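Long-range contacts in HTH-type dhaKLM operon transcriptional activator DhaS (Lactococcus lactis, PDB 2IU5), which activates transcription of the dhaKLM operon in complex with DhaQ in response to dihydroxyacetone, binding an inverted repeat upstream of and partly overlapping the -35 promoter sequence: residues 78-83 with 127-132; 84-89 with 116-121; 135-140 with 180-185. The protein carries 1 engineered substitution. One frame throughout, in Å; residues are numbered along the deposited sequence.

Overall arrangement
Past the predicted DNA-binding region near the N terminus and helix 57-73, the chain reaches the turn that starts helix 82-95. Contact 1 ties this turn to the C-terminal end of helix 110-132 and closes a largely helical loop. Contact 2, one step further into the same two helices, is nested inside that loop, with its centre about 13 Å from that of contact 1. Contact 3 follows in series: the turn before helix 139-163 meets the chain around the C-terminal end of helix 171-183. Contacts 1 and 3 touch, as Gln129 and Glu130 of contact 1 reach Tyr135 and Trp137 of contact 3, whereas contacts 2 and 3 stay about 9 Å apart at their nearest atoms.

Contact 1 of 3, residues 78-83 with 127-132; sequences DYYGWQ and FDQEKK
Gln129 presents its amide oxygen to two aromatic donors at once, the hydroxyl of Tyr80 and the indole N-H of Trp82. Tyr80 OH donates to Gln129 OE1 over 2.6 Å, tilted from the carbonyl plane, while Trp82 NE1 reaches the same OE1 at 2.8 Å in that plane, on a lone pair, with a nearly straight N-H...O angle of 170°. The amide stands steeply to both rings, 84° from the plane of Tyr80. Donation to Gln129 OE1 sets the rotation of the hydroxyl, whose oxygen accepts from Gln83 NE2.

With Tyr80 CG anti to its backbone N (chi1 -178°), the ring extends beneath Lys132, which crosses at about a right angle, its CE over the centre at 3.4 Å from the centroid. NZ stands over the same ring as a cation-pi partner. Tyr79 and Lys131 repeat this less centrally: Lys131 CE lies toward the rim, 3.5 Å from Tyr79 CE1.

Asp128 OD2 accepts from Gly81 N over 3.0 Å, met from above the carboxylate plane. A water joins Tyr79 O to Asp128 O. The C-terminal end of helix 110-132 is thereby tied to the turn opening helix 82-95 in the TetR-type regulatory region. Two donors would polarise the Gln129 carbonyl; Lys124, salt-bridged to both Asp128 and Glu85, would offset their repulsion and probably favour a charged Asp128.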
loop_
_atom_site.group_PDB
_atom_site.type_symbol
_atom_site.label_atom_id
_atom_site.label_comp_id
_atom_site.label_asym_id
_atom_site.label_seq_id
_atom_site.Cartn_x
_atom_site.Cartn_y
_atom_site.Cartn_z
ATOM N N ASP A 78 15.178 -20.983 12.161
ATOM C CA ASP A 78 16.340 -20.135 12.003
ATOM C C ASP A 78 16.412 -19.037 13.036
ATOM O O ASP A 78 15.421 -18.390 13.358
ATOM C CB ASP A 78 16.409 -19.566 10.582
ATOM C CG ASP A 78 16.498 -20.656 9.524
ATOM O OD1 ASP A 78 17.586 -21.258 9.376
ATOM O OD2 ASP A 78 15.485 -20.915 8.843
ATOM N N TYR A 79 17.617 -18.839 13.548
ATOM C CA TYR A 79 17.873 -17.736 14.417
ATOM C C TYR A 79 17.799 -16.429 13.663
ATOM O O TYR A 79 17.224 -15.486 14.183
ATOM C CB TYR A 79 19.241 -17.864 15.074
ATOM C CG TYR A 79 19.381 -17.014 16.310
ATOM C CD1 TYR A 79 18.811 -17.423 17.509
ATOM C CD2 TYR A 79 20.079 -15.815 16.284
ATOM C CE1 TYR A 79 18.930 -16.658 18.652
ATOM C CE2 TYR A 79 20.203 -15.041 17.428
ATOM C CZ TYR A 79 19.623 -15.476 18.604
ATOM O OH TYR A 79 19.734 -14.725 19.755
ATOM N N TYR A 80 18.364 -16.343 12.465
ATOM C CA TYR A 80 18.315 -15.072 11.741
ATOM C C TYR A 80 17.868 -15.320 10.325
ATOM O O TYR A 80 18.664 -15.544 9.405
ATOM C CB TYR A 80 19.611 -14.245 11.839
ATOM C CG TYR A 80 19.590 -12.886 11.142
ATOM C CD1 TYR A 80 19.148 -11.740 11.801
ATOM C CD2 TYR A 80 20.014 -12.749 9.817
ATOM C CE1 TYR A 80 19.128 -10.487 11.161
ATOM C CE2 TYR A 80 19.997 -11.517 9.176
ATOM C CZ TYR A 80 19.555 -10.386 9.850
ATOM O OH TYR A 80 19.547 -9.170 9.198
ATOM N N GLY A 81 16.558 -15.278 10.178
ATOM C CA GLY A 81 15.981 -15.877 9.014
ATOM C C GLY A 81 15.300 -14.938 8.046
ATOM O O GLY A 81 14.961 -15.376 6.951
ATOM N N TRP A 82 15.081 -13.670 8.393
ATOM C CA TRP A 82 14.131 -12.909 7.597
ATOM C C TRP A 82 14.581 -12.696 6.159
ATOM O O TRP A 82 13.735 -12.659 5.262
ATOM C CB TRP A 82 13.713 -11.606 8.240
ATOM C CG TRP A 82 14.686 -10.480 8.211
ATOM C CD1 TRP A 82 15.503 -10.124 9.218
ATOM C CD2 TRP A 82 14.938 -9.559 7.131
ATOM N NE1 TRP A 82 16.270 -9.026 8.854
ATOM C CE2 TRP A 82 15.935 -8.668 7.577
ATOM C CE3 TRP A 82 14.422 -9.407 5.840
ATOM C CZ2 TRP A 82 16.431 -7.636 6.785
ATOM C CZ3 TRP A 82 14.921 -8.364 5.047
ATOM C CH2 TRP A 82 15.913 -7.498 5.527
ATOM N N GLN A 83 15.893 -12.561 5.950
ATOM C CA GLN A 83 16.353 -12.289 4.590
ATOM C C GLN A 83 16.113 -13.531 3.740
ATOM O O GLN A 83 15.702 -13.415 2.584
ATOM C CB GLN A 83 17.823 -11.857 4.535
ATOM C CG GLN A 83 18.042 -10.564 5.315
ATOM C CD GLN A 83 19.410 -9.973 5.112
ATOM O OE1 GLN A 83 19.992 -10.062 4.023
ATOM N NE2 GLN A 83 19.936 -9.362 6.166
ATOM N N PHE A 127 11.693 -8.801 15.021
ATOM C CA PHE A 127 11.979 -9.934 15.936
ATOM C C PHE A 127 13.426 -10.380 15.731
ATOM O O PHE A 127 14.177 -10.481 16.684
ATOM C CB PHE A 127 11.011 -11.062 15.531
ATOM C CG PHE A 127 10.973 -12.300 16.411
ATOM C CD1 PHE A 127 10.471 -12.262 17.707
ATOM C CD2 PHE A 127 11.433 -13.514 15.920
ATOM C CE1 PHE A 127 10.441 -13.421 18.491
ATOM C CE2 PHE A 127 11.407 -14.664 16.685
ATOM C CZ PHE A 127 10.909 -14.618 17.977
ATOM N N ASP A 128 13.794 -10.640 14.472
ATOM C CA ASP A 128 15.124 -11.194 14.196
ATOM C C ASP A 128 16.217 -10.155 14.428
ATOM O O ASP A 128 17.288 -10.463 14.934
ATOM C CB ASP A 128 15.233 -11.685 12.751
ATOM C CG ASP A 128 14.504 -12.990 12.498
ATOM O OD1 ASP A 128 13.987 -13.607 13.453
ATOM O OD2 ASP A 128 14.421 -13.449 11.323
ATOM N N GLN A 129 15.950 -8.909 14.053
ATOM C CA GLN A 129 16.947 -7.869 14.251
ATOM C C GLN A 129 17.255 -7.669 15.729
ATOM O O GLN A 129 18.396 -7.480 16.107
ATOM C CB GLN A 129 16.484 -6.572 13.591
ATOM C CG GLN A 129 16.565 -6.560 12.078
ATOM C CD GLN A 129 17.931 -6.827 11.472
ATOM O OE1 GLN A 129 18.011 -7.504 10.438
ATOM N NE2 GLN A 129 18.997 -6.312 12.083
ATOM N N GLU A 130 16.230 -7.715 16.567
ATOM C CA GLU A 130 16.422 -7.481 17.991
ATOM C C GLU A 130 17.242 -8.585 18.635
ATOM O O GLU A 130 17.808 -8.394 19.711
ATOM C CB GLU A 130 15.063 -7.368 18.667
ATOM C CG GLU A 130 14.391 -6.043 18.290
ATOM C CD GLU A 130 13.312 -5.630 19.270
ATOM O OE1 GLU A 130 12.651 -6.522 19.849
ATOM O OE2 GLU A 130 13.131 -4.409 19.458
ATOM N N LYS A 131 17.297 -9.736 17.968
ATOM C CA LYS A 131 18.177 -10.819 18.431
ATOM C C LYS A 131 19.640 -10.512 18.104
ATOM O O LYS A 131 20.551 -10.892 18.843
ATOM C CB LYS A 131 17.772 -12.175 17.824
ATOM C CG LYS A 131 16.472 -12.782 18.342
ATOM C CD LYS A 131 15.809 -13.736 17.331
ATOM C CE LYS A 131 15.904 -15.188 17.770
ATOM N NZ LYS A 131 14.799 -16.045 17.238
ATOM N N LYS A 132 19.864 -9.825 16.991
ATOM C CA LYS A 132 21.208 -9.582 16.484
ATOM C C LYS A 132 21.882 -8.359 17.122
ATOM O O LYS A 132 23.065 -8.399 17.462
ATOM C CB LYS A 132 21.114 -9.450 14.963
ATOM C CG LYS A 132 22.441 -9.537 14.251
ATOM C CD LYS A 132 22.242 -9.724 12.759
ATOM C CE LYS A 132 22.408 -11.177 12.352
ATOM N NZ LYS A 132 23.296 -11.955 13.268
HETATM O O HOH W 1 13.997 -16.139 14.378
HETATM O O HOH W 2 18.696 -13.027 14.758
#

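Contact 2 of 3, residues 84-89 with 116-121; sequences NELLLL and IQWENL
Leu86 and Leu89 of helix 82-95 face Trp118 and Leu121 of helix 110-132 in the buried interior of the all-helical regulatory domain of this TetR-family protein. The two short segments run nearly antiparallel, at 156° between their N-to-C directions, yet their axes come no closer than 12.0 Å. At that separation the helices meet through the ends of long side chains, and all four touching residues are buried.

The indole of Trp118 is approached in two different ways. Leu89 comes over one face: its CD2 lies 3.3 Å from Trp118 CH2 and equally close to CZ3, a tight fit for carbon atoms, with Leu89 CG next nearest at 3.9 Å from CH2. Leu86 arrives instead at the edge, near the ring plane, where its CD1 is 3.8 Å from Trp118 CZ3. That same methyl, Leu86 CD1, also touches Leu121 CD2 at 3.8 Å, and the Leu86 side chain crosses both partners at about a right angle. The Leu89 side chain has CG anti to its backbone N (chi1 -176°), which sets CG within reach of the indole; its CD2 then passes Leu121 CD2 at a looser 4.3 Å.

In the TetR family, the helix following the DNA-binding region connects it to the regulatory domain, and helix 57-73 holds that place here. Its Phe69 and Leu72 pack on Leu89, so the Leu89 side chain touches both the connecting helix and the interior indole. Helix 139-163 adds Ile153, Cys154 and Thr157 around Trp118, and Phe114 sets its ring edge-to-face with the indole. Tyr171, Ile174 and Val175 of helix 171-183 pack against Leu86.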
loop_
_atom_site.group_PDB
_atom_site.type_symbol
_atom_site.label_atom_id
_atom_site.label_comp_id
_atom_site.label_asym_id
_atom_site.label_seq_id
_atom_site.Cartn_x
_atom_site.Cartn_y
_atom_site.Cartn_z
ATOM N N ASN A 84 16.360 -14.713 4.301
ATOM C CA ASN A 84 16.080 -15.962 3.570
ATOM C C ASN A 84 14.574 -16.137 3.367
ATOM O O ASN A 84 14.113 -16.567 2.312
ATOM C CB ASN A 84 16.680 -17.152 4.338
ATOM C CG ASN A 84 18.201 -17.123 4.346
ATOM O OD1 ASN A 84 18.793 -16.598 3.408
ATOM N ND2 ASN A 84 18.842 -17.677 5.388
ATOM N N GLU A 85 13.785 -15.799 4.376
ATOM C CA GLU A 85 12.338 -15.933 4.236
ATOM C C GLU A 85 11.751 -15.028 3.170
ATOM O O GLU A 85 10.879 -15.435 2.381
ATOM C CB GLU A 85 11.672 -15.681 5.589
ATOM C CG GLU A 85 12.021 -16.823 6.515
ATOM C CD GLU A 85 12.318 -16.390 7.936
ATOM O OE1 GLU A 85 11.990 -15.232 8.292
ATOM O OE2 GLU A 85 12.878 -17.217 8.691
ATOM N N LEU A 86 12.218 -13.789 3.125
ATOM C CA LEU A 86 11.784 -12.884 2.078
ATOM C C LEU A 86 12.100 -13.444 0.695
ATOM O O LEU A 86 11.231 -13.410 -0.184
ATOM C CB LEU A 86 12.417 -11.506 2.273
ATOM C CG LEU A 86 12.174 -10.565 1.101
ATOM C CD1 LEU A 86 10.671 -10.272 0.916
ATOM C CD2 LEU A 86 12.971 -9.270 1.392
ATOM N N LEU A 87 13.309 -13.952 0.488
ATOM C CA LEU A 87 13.666 -14.554 -0.802
ATOM C C LEU A 87 12.709 -15.692 -1.136
ATOM O O LEU A 87 12.170 -15.760 -2.244
ATOM C CB LEU A 87 15.108 -15.047 -0.814
ATOM C CG LEU A 87 15.514 -15.771 -2.097
ATOM C CD1 LEU A 87 15.370 -14.829 -3.294
ATOM C CD2 LEU A 87 16.958 -16.275 -1.923
ATOM N N LEU A 88 12.489 -16.593 -0.190
ATOM C CA LEU A 88 11.593 -17.724 -0.480
ATOM C C LEU A 88 10.154 -17.298 -0.732
ATOM O O LEU A 88 9.458 -17.881 -1.574
ATOM C CB LEU A 88 11.705 -18.801 0.596
ATOM C CG LEU A 88 13.134 -19.380 0.632
ATOM C CD1 LEU A 88 13.213 -20.556 1.580
ATOM C CD2 LEU A 88 13.653 -19.783 -0.766
ATOM N N LEU A 89 9.691 -16.284 -0.023
ATOM C CA LEU A 89 8.372 -15.733 -0.312
ATOM C C LEU A 89 8.274 -15.147 -1.728
ATOM O O LEU A 89 7.306 -15.415 -2.473
ATOM C CB LEU A 89 8.055 -14.694 0.761
ATOM C CG LEU A 89 6.682 -14.068 0.696
ATOM C CD1 LEU A 89 5.598 -15.131 0.755
ATOM C CD2 LEU A 89 6.507 -13.046 1.813
ATOM N N ILE A 116 -1.705 -8.222 5.469
ATOM C CA ILE A 116 -1.430 -8.780 6.793
ATOM C C ILE A 116 -0.224 -9.729 6.744
ATOM O O ILE A 116 0.587 -9.743 7.677
ATOM C CB ILE A 116 -2.668 -9.474 7.343
ATOM C CG1 ILE A 116 -3.713 -8.431 7.765
ATOM C CG2 ILE A 116 -2.269 -10.312 8.553
ATOM C CD1 ILE A 116 -5.057 -9.028 8.166
ATOM N N GLN A 117 -0.095 -10.505 5.672
ATOM C CA GLN A 117 1.081 -11.379 5.499
ATOM C C GLN A 117 2.395 -10.597 5.500
ATOM O O GLN A 117 3.383 -10.992 6.138
ATOM C CB GLN A 117 0.951 -12.231 4.255
ATOM C CG GLN A 117 -0.362 -13.016 4.244
ATOM C CD GLN A 117 -0.672 -13.582 5.602
ATOM O OE1 GLN A 117 0.091 -14.387 6.164
ATOM N NE2 GLN A 117 -1.805 -13.171 6.163
ATOM N N TRP A 118 2.378 -9.477 4.785
ATOM C CA TRP A 118 3.563 -8.611 4.754
ATOM C C TRP A 118 3.824 -7.990 6.104
ATOM O O TRP A 118 4.990 -7.826 6.504
ATOM C CB TRP A 118 3.464 -7.559 3.632
ATOM C CG TRP A 118 3.567 -8.214 2.292
ATOM C CD1 TRP A 118 2.580 -8.323 1.360
ATOM C CD2 TRP A 118 4.726 -8.863 1.724
ATOM N NE1 TRP A 118 3.042 -8.990 0.259
ATOM C CE2 TRP A 118 4.351 -9.338 0.450
ATOM C CE3 TRP A 118 6.032 -9.091 2.168
ATOM C CZ2 TRP A 118 5.236 -10.019 -0.381
ATOM C CZ3 TRP A 118 6.914 -9.773 1.333
ATOM C CH2 TRP A 118 6.507 -10.226 0.080
ATOM N N GLU A 119 2.753 -7.643 6.810
ATOM C CA GLU A 119 2.924 -7.168 8.173
ATOM C C GLU A 119 3.559 -8.236 9.060
ATOM O O GLU A 119 4.375 -7.909 9.928
ATOM C CB GLU A 119 1.621 -6.618 8.736
ATOM C CG GLU A 119 1.198 -5.336 8.011
ATOM C CD GLU A 119 -0.090 -4.744 8.506
ATOM O OE1 GLU A 119 -0.861 -5.437 9.219
ATOM O OE2 GLU A 119 -0.322 -3.558 8.163
ATOM N N ASN A 120 3.181 -9.491 8.825
ATOM C CA ASN A 120 3.712 -10.571 9.657
ATOM C C ASN A 120 5.206 -10.689 9.328
ATOM O O ASN A 120 6.023 -10.885 10.227
ATOM C CB ASN A 120 2.963 -11.872 9.349
ATOM C CG ASN A 120 1.578 -11.910 9.994
ATOM O OD1 ASN A 120 1.228 -11.065 10.805
ATOM N ND2 ASN A 120 0.791 -12.910 9.614
ATOM N N LEU A 121 5.549 -10.560 8.047
ATOM C CA LEU A 121 6.964 -10.601 7.655
ATOM C C LEU A 121 7.725 -9.466 8.349
ATOM O O LEU A 121 8.786 -9.696 8.936
ATOM C CB LEU A 121 7.116 -10.534 6.134
ATOM C CG LEU A 121 8.593 -10.521 5.714
ATOM C CD1 LEU A 121 9.420 -11.704 6.215
ATOM C CD2 LEU A 121 8.778 -10.290 4.239
#

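Contact 3 of 3, residues 135-140 with 180-185; sequences YHWSDL and AQIKIF
Phe185 turns its backbone oxygen to the chain at Tyr135 and His136, where the two segments come closest. His136 N donates to Phe185 O over 2.9 Å with an N-H...O angle of 158°, the donor lying nearly along the C=O axis. Tyr135 CA sits 3.2 Å from the same Phe185 O as a CA-H...O contact. With His136 CG between its own backbone N and carbonyl carbon (chi1 56°), the imidazole folds back over the Phe185 carbonyl, with Phe185 O offset toward the rim of one ring face and Phe185 CA 4.1 Å from the ring centroid.

Apolar contacts accompany this bond. Trp137 CE3 meets Phe185 CB at 3.7 Å; the two side chains cross at about a right angle, although their ring planes are inclined by only 39°. Tyr135 CE1 touches Ile182 CG2 at 3.5 Å, and Tyr135 CD1 lies 4.0 Å from Phe185 CB.

In TetR-family dimers the last two long helices of each subunit usually build a four-helix interface. Helices 139-163 and 171-183 probably hold that place here, consistent with Phe185 packing on Leu177 of the second subunit and Ala180 on Ala180 of that subunit.

Further out, the rings of Tyr135 and Trp137 are held from helix 110-132. Tyr135 OH is hydrogen-bonded to Gln129 NE2, and Trp137 NE1 to Glu130 OE2, while within the segment Trp137 CZ2 lies 3.6 Å above the Tyr135 ring plane. Ser138, directly after Trp137, N-caps helix 139-163, and Glu141 OE1 answers at Ser138 N, a capping box at the start of the helix.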
loop_
_atom_site.group_PDB
_atom_site.type_symbol
_atom_site.label_atom_id
_atom_site.label_comp_id
_atom_site.label_asym_id
_atom_site.label_seq_id
_atom_site.Cartn_x
_atom_site.Cartn_y
_atom_site.Cartn_z
ATOM N N TYR A 135 18.624 -1.750 19.597
ATOM C CA TYR A 135 17.924 -0.669 18.875
ATOM C C TYR A 135 17.244 0.256 19.875
ATOM O O TYR A 135 16.873 -0.196 20.958
ATOM C CB TYR A 135 16.874 -1.285 17.948
ATOM C CG TYR A 135 17.557 -2.078 16.877
ATOM C CD1 TYR A 135 17.933 -1.472 15.691
ATOM C CD2 TYR A 135 17.840 -3.428 17.049
ATOM C CE1 TYR A 135 18.564 -2.182 14.705
ATOM C CE2 TYR A 135 18.474 -4.151 16.063
ATOM C CZ TYR A 135 18.833 -3.514 14.892
ATOM O OH TYR A 135 19.469 -4.189 13.877
ATOM N N HIS A 136 17.081 1.530 19.535
ATOM C CA HIS A 136 16.411 2.453 20.447
ATOM C C HIS A 136 15.008 2.797 19.973
ATOM O O HIS A 136 14.378 3.710 20.505
ATOM C CB HIS A 136 17.216 3.724 20.657
ATOM C CG HIS A 136 17.541 4.448 19.394
ATOM N ND1 HIS A 136 16.577 5.008 18.582
ATOM C CD2 HIS A 136 18.729 4.705 18.801
ATOM C CE1 HIS A 136 17.160 5.579 17.544
ATOM N NE2 HIS A 136 18.465 5.408 17.652
ATOM N N TRP A 137 14.530 2.061 18.977
ATOM C CA TRP A 137 13.173 2.277 18.473
ATOM C C TRP A 137 12.126 2.137 19.554
ATOM O O TRP A 137 12.137 1.177 20.311
ATOM C CB TRP A 137 12.807 1.394 17.272
ATOM C CG TRP A 137 13.207 -0.071 17.273
ATOM C CD1 TRP A 137 13.265 -0.938 18.339
ATOM C CD2 TRP A 137 13.601 -0.825 16.126
ATOM N NE1 TRP A 137 13.676 -2.183 17.910
ATOM C CE2 TRP A 137 13.888 -2.139 16.556
ATOM C CE3 TRP A 137 13.744 -0.513 14.771
ATOM C CZ2 TRP A 137 14.310 -3.137 15.672
ATOM C CZ3 TRP A 137 14.160 -1.502 13.892
ATOM C CH2 TRP A 137 14.438 -2.806 14.348
ATOM N N SER A 138 11.214 3.098 19.627
ATOM C CA SER A 138 10.068 2.962 20.518
ATOM C C SER A 138 9.040 1.983 19.956
ATOM O O SER A 138 9.119 1.547 18.803
ATOM C CB SER A 138 9.416 4.325 20.690
ATOM O OG SER A 138 8.749 4.664 19.486
ATOM N N ASP A 139 8.054 1.623 20.773
ATOM C CA ASP A 139 6.929 0.844 20.268
ATOM C C ASP A 139 6.237 1.518 19.084
ATOM O O ASP A 139 5.854 0.860 18.123
ATOM C CB ASP A 139 5.917 0.544 21.379
ATOM C CG ASP A 139 6.303 -0.673 22.209
ATOM O OD1 ASP A 139 7.212 -1.426 21.782
ATOM O OD2 ASP A 139 5.693 -0.873 23.286
ATOM N N LEU A 140 6.076 2.833 19.157
ATOM C CA LEU A 140 5.444 3.585 18.079
ATOM C C LEU A 140 6.274 3.477 16.804
ATOM O O LEU A 140 5.744 3.291 15.708
ATOM C CB LEU A 140 5.340 5.057 18.492
ATOM C CG LEU A 140 4.638 5.962 17.478
ATOM C CD1 LEU A 140 3.139 5.703 17.509
ATOM C CD2 LEU A 140 4.954 7.423 17.766
ATOM N N ALA A 180 18.689 -0.388 5.359
ATOM C CA ALA A 180 19.068 1.008 5.540
ATOM C C ALA A 180 18.213 1.671 6.608
ATOM O O ALA A 180 18.706 2.472 7.412
ATOM C CB ALA A 180 18.909 1.743 4.235
ATOM N N GLN A 181 16.932 1.323 6.595
ATOM C CA GLN A 181 15.976 1.926 7.515
ATOM C C GLN A 181 16.216 1.385 8.910
ATOM O O GLN A 181 16.192 2.140 9.889
ATOM C CB GLN A 181 14.584 1.530 7.067
ATOM C CG GLN A 181 14.129 2.299 5.858
ATOM C CD GLN A 181 12.766 1.824 5.463
ATOM O OE1 GLN A 181 11.794 2.144 6.122
ATOM N NE2 GLN A 181 12.689 1.055 4.394
ATOM N N ILE A 182 16.446 0.072 9.004
ATOM C CA ILE A 182 16.677 -0.568 10.310
ATOM C C ILE A 182 17.900 0.061 10.986
ATOM O O ILE A 182 17.929 0.260 12.205
ATOM C CB ILE A 182 16.904 -2.083 10.127
ATOM C CG1 ILE A 182 15.591 -2.766 9.772
ATOM C CG2 ILE A 182 17.572 -2.737 11.359
ATOM C CD1 ILE A 182 15.769 -4.136 9.130
ATOM N N LYS A 183 18.912 0.371 10.181
ATOM C CA LYS A 183 20.216 0.789 10.699
ATOM C C LYS A 183 20.145 2.093 11.485
ATOM O O LYS A 183 20.899 2.279 12.444
ATOM C CB LYS A 183 21.250 0.883 9.568
ATOM C CG LYS A 183 22.693 1.110 10.050
ATOM C CD LYS A 183 23.414 -0.230 10.110
ATOM C CE LYS A 183 24.864 -0.125 9.644
ATOM N NZ LYS A 183 25.384 -1.445 9.157
ATOM N N ILE A 184 19.256 3.002 11.099
ATOM C CA ILE A 184 19.245 4.295 11.791
ATOM C C ILE A 184 18.718 4.195 13.214
ATOM O O ILE A 184 18.840 5.144 14.008
ATOM C CB ILE A 184 18.465 5.347 11.016
ATOM C CG1 ILE A 184 16.968 5.032 11.081
ATOM C CG2 ILE A 184 18.991 5.421 9.606
ATOM C CD1 ILE A 184 16.077 6.141 10.552
ATOM N N PHE A 185 18.136 3.047 13.560
ATOM C CA PHE A 185 17.642 2.844 14.910
ATOM C C PHE A 185 18.613 2.071 15.798
ATOM O O PHE A 185 18.302 1.807 16.961
ATOM C CB PHE A 185 16.296 2.133 14.896
ATOM C CG PHE A 185 15.217 2.920 14.215
ATOM C CD1 PHE A 185 14.510 3.879 14.917
ATOM C CD2 PHE A 185 14.921 2.698 12.877
ATOM C CE1 PHE A 185 13.510 4.611 14.293
ATOM C CE2 PHE A 185 13.924 3.423 12.250
ATOM C CZ PHE A 185 13.225 4.378 12.966
#